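Local coordinates for oxaloacetate acetyl hydrolase (Cryphonectria parasitica, PDB 3LYE), which probably belongs to the phosphoenolpyruvate phosphomutase group of TIM-barrel enzymes and forms an assembly of four chains, at residues Ser59-Pro64 with Leu71-Asp76. Residues are numbered along the deposited sequence; the frame is centred on the assembly and turned at random.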
loop_
_atom_site.group_PDB
_atom_site.type_symbol
_atom_site.label_atom_id
_atom_site.label_comp_id
_atom_site.label_asym_id
_atom_site.label_seq_id
_atom_site.Cartn_x
_atom_site.Cartn_y
_atom_site.Cartn_z
ATOM N N SER A 59 -2.948 -15.471 0.620
ATOM C CA SER A 59 -3.687 -14.767 -0.422
ATOM C C SER A 59 -3.090 -13.450 -0.881
ATOM O O SER A 59 -2.961 -13.222 -2.085
ATOM C CB SER A 59 -5.121 -14.604 0.055
ATOM O OG SER A 59 -5.961 -13.971 -0.906
ATOM N N ARG A 60 -2.749 -12.591 0.068
ATOM C CA ARG A 60 -2.175 -11.325 -0.309
ATOM C C ARG A 60 -0.740 -11.376 -0.717
ATOM O O ARG A 60 -0.298 -10.547 -1.535
ATOM C CB ARG A 60 -2.323 -10.299 0.804
ATOM C CG ARG A 60 -3.700 -9.851 0.944
ATOM C CD ARG A 60 -3.811 -8.723 1.973
ATOM N NE ARG A 60 -3.017 -7.534 1.651
ATOM C CZ ARG A 60 -3.505 -6.429 1.088
ATOM N NH1 ARG A 60 -2.723 -5.379 0.835
ATOM N NH2 ARG A 60 -4.781 -6.371 0.768
ATOM N N LEU A 61 0.010 -12.322 -0.176
ATOM C CA LEU A 61 1.443 -12.406 -0.489
ATOM C C LEU A 61 1.919 -13.668 -1.175
ATOM O O LEU A 61 3.027 -13.706 -1.682
ATOM C CB LEU A 61 2.253 -12.211 0.804
ATOM C CG LEU A 61 1.984 -10.908 1.566
ATOM C CD1 LEU A 61 2.803 -10.843 2.853
ATOM C CD2 LEU A 61 2.266 -9.725 0.681
ATOM N N GLY A 62 1.075 -14.679 -1.219
ATOM C CA GLY A 62 1.474 -15.928 -1.829
ATOM C C GLY A 62 2.639 -16.607 -1.116
ATOM O O GLY A 62 3.424 -17.331 -1.743
ATOM N N GLN A 63 2.683 -16.467 0.210
ATOM C CA GLN A 63 3.753 -16.992 1.018
ATOM C C GLN A 63 3.264 -17.826 2.189
ATOM O O GLN A 63 2.074 -17.782 2.504
ATOM C CB GLN A 63 4.580 -15.816 1.552
ATOM C CG GLN A 63 5.245 -14.968 0.500
ATOM C CD GLN A 63 6.304 -15.648 -0.294
ATOM O OE1 GLN A 63 6.541 -15.335 -1.501
ATOM N NE2 GLN A 63 6.987 -16.544 0.340
ATOM N N PRO A 64 4.155 -18.641 2.774
ATOM C CA PRO A 64 3.777 -19.459 3.917
ATOM C C PRO A 64 3.684 -18.598 5.174
ATOM O O PRO A 64 4.221 -17.506 5.235
ATOM C CB PRO A 64 4.927 -20.436 4.066
ATOM C CG PRO A 64 6.032 -19.900 3.290
ATOM C CD PRO A 64 5.550 -18.845 2.375
ATOM N N LEU A 71 2.704 -5.568 9.836
ATOM C CA LEU A 71 1.566 -4.721 10.151
ATOM C C LEU A 71 0.826 -4.182 8.947
ATOM O O LEU A 71 -0.399 -4.238 8.910
ATOM C CB LEU A 71 1.952 -3.566 11.083
ATOM C CG LEU A 71 0.821 -2.576 11.384
ATOM C CD1 LEU A 71 -0.341 -3.277 12.018
ATOM C CD2 LEU A 71 1.354 -1.461 12.265
ATOM N N HIS A 72 1.533 -3.683 7.946
ATOM C CA HIS A 72 0.857 -3.125 6.813
ATOM C C HIS A 72 -0.081 -4.112 6.146
ATOM O O HIS A 72 -1.217 -3.772 5.806
ATOM C CB HIS A 72 1.877 -2.585 5.769
ATOM C CG HIS A 72 1.271 -2.302 4.422
ATOM N ND1 HIS A 72 1.221 -3.240 3.412
ATOM C CD2 HIS A 72 0.658 -1.197 3.938
ATOM C CE1 HIS A 72 0.615 -2.717 2.360
ATOM N NE2 HIS A 72 0.274 -1.474 2.651
ATOM N N ASP A 73 0.400 -5.323 5.915
ATOM C CA ASP A 73 -0.414 -6.340 5.269
ATOM C C ASP A 73 -1.653 -6.727 6.047
ATOM O O ASP A 73 -2.746 -6.905 5.522
ATOM C CB ASP A 73 0.430 -7.592 5.040
ATOM C CG ASP A 73 1.748 -7.277 4.372
ATOM O OD1 ASP A 73 1.717 -6.998 3.172
ATOM O OD2 ASP A 73 2.808 -7.382 5.039
ATOM N N MET A 74 -1.430 -6.903 7.335
ATOM C CA MET A 74 -2.520 -7.287 8.226
ATOM C C MET A 74 -3.554 -6.208 8.405
ATOM O O MET A 74 -4.748 -6.475 8.310
ATOM C CB MET A 74 -1.937 -7.763 9.561
ATOM C CG MET A 74 -1.078 -9.007 9.429
ATOM S SD MET A 74 -1.930 -10.503 8.904
ATOM C CE MET A 74 -2.859 -10.838 10.405
ATOM N N ARG A 75 -3.107 -4.987 8.622
ATOM C CA ARG A 75 -4.050 -3.909 8.783
ATOM C C ARG A 75 -4.790 -3.675 7.471
ATOM O O ARG A 75 -5.985 -3.440 7.478
ATOM C CB ARG A 75 -3.347 -2.620 9.215
ATOM C CG ARG A 75 -4.338 -1.502 9.469
ATOM C CD ARG A 75 -3.916 -0.134 9.101
ATOM N NE ARG A 75 -5.042 0.792 9.285
ATOM C CZ ARG A 75 -5.027 2.081 8.965
ATOM N NH1 ARG A 75 -6.102 2.864 9.129
ATOM N NH2 ARG A 75 -3.916 2.599 8.479
ATOM N N ASP A 76 -4.091 -3.717 6.345
ATOM C CA ASP A 76 -4.800 -3.479 5.097
ATOM C C ASP A 76 -5.886 -4.498 4.852
ATOM O O ASP A 76 -6.985 -4.153 4.414
ATOM C CB ASP A 76 -3.834 -3.443 3.922
ATOM C CG ASP A 76 -3.112 -2.106 3.816
ATOM O OD1 ASP A 76 -2.323 -1.952 2.866
ATOM O OD2 ASP A 76 -3.338 -1.226 4.683
HETATM O O HOH W 1 -0.336 -6.866 1.616
#
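Arg60 and Asp73 mark the nearest backbone approach, their CA atoms 7.7 Å apart, where the later part of helix 53-61 meets the first turns of helix 71-82. Past Leu61 the chain leaves helical geometry at Gly62, whose phi is positive (63°), while 71-76 runs on as regular helix. No direct hydrogen bond joins the segments; a water does. It accepts from Arg60 NE at 2.8 Å, lying in the guanidinium plane at its edge, and donates to Asp73 OD1 at 2.6 Å. A bend at chi3 (59°) turns the Arg60 guanidinium so that one face lies against Asp76 CB, 3.8 Å from NH1. Asp76 OD1 sits 4.0 Å from Arg60 NH1 but well out of that plane, so no N-H points at it and any attraction is probably one of charge alone. Beside the water bridge, Leu61 sets its methyls against the Asp73 carboxylate, CD2 coming 3.7 Å from OD1, while the other oxygen, OD2, takes a hydrogen bond from Gln70 N. In the barrel, this contact joins the helix after strand 49-51 to the one before strand 91-94; Arg60 NH1 also lies near NH1 of Arg60 of the second subunit, two like charges close together, and Met74 packs back onto Thr56 of helix 53-61 and Tyr112 of helix 102-114.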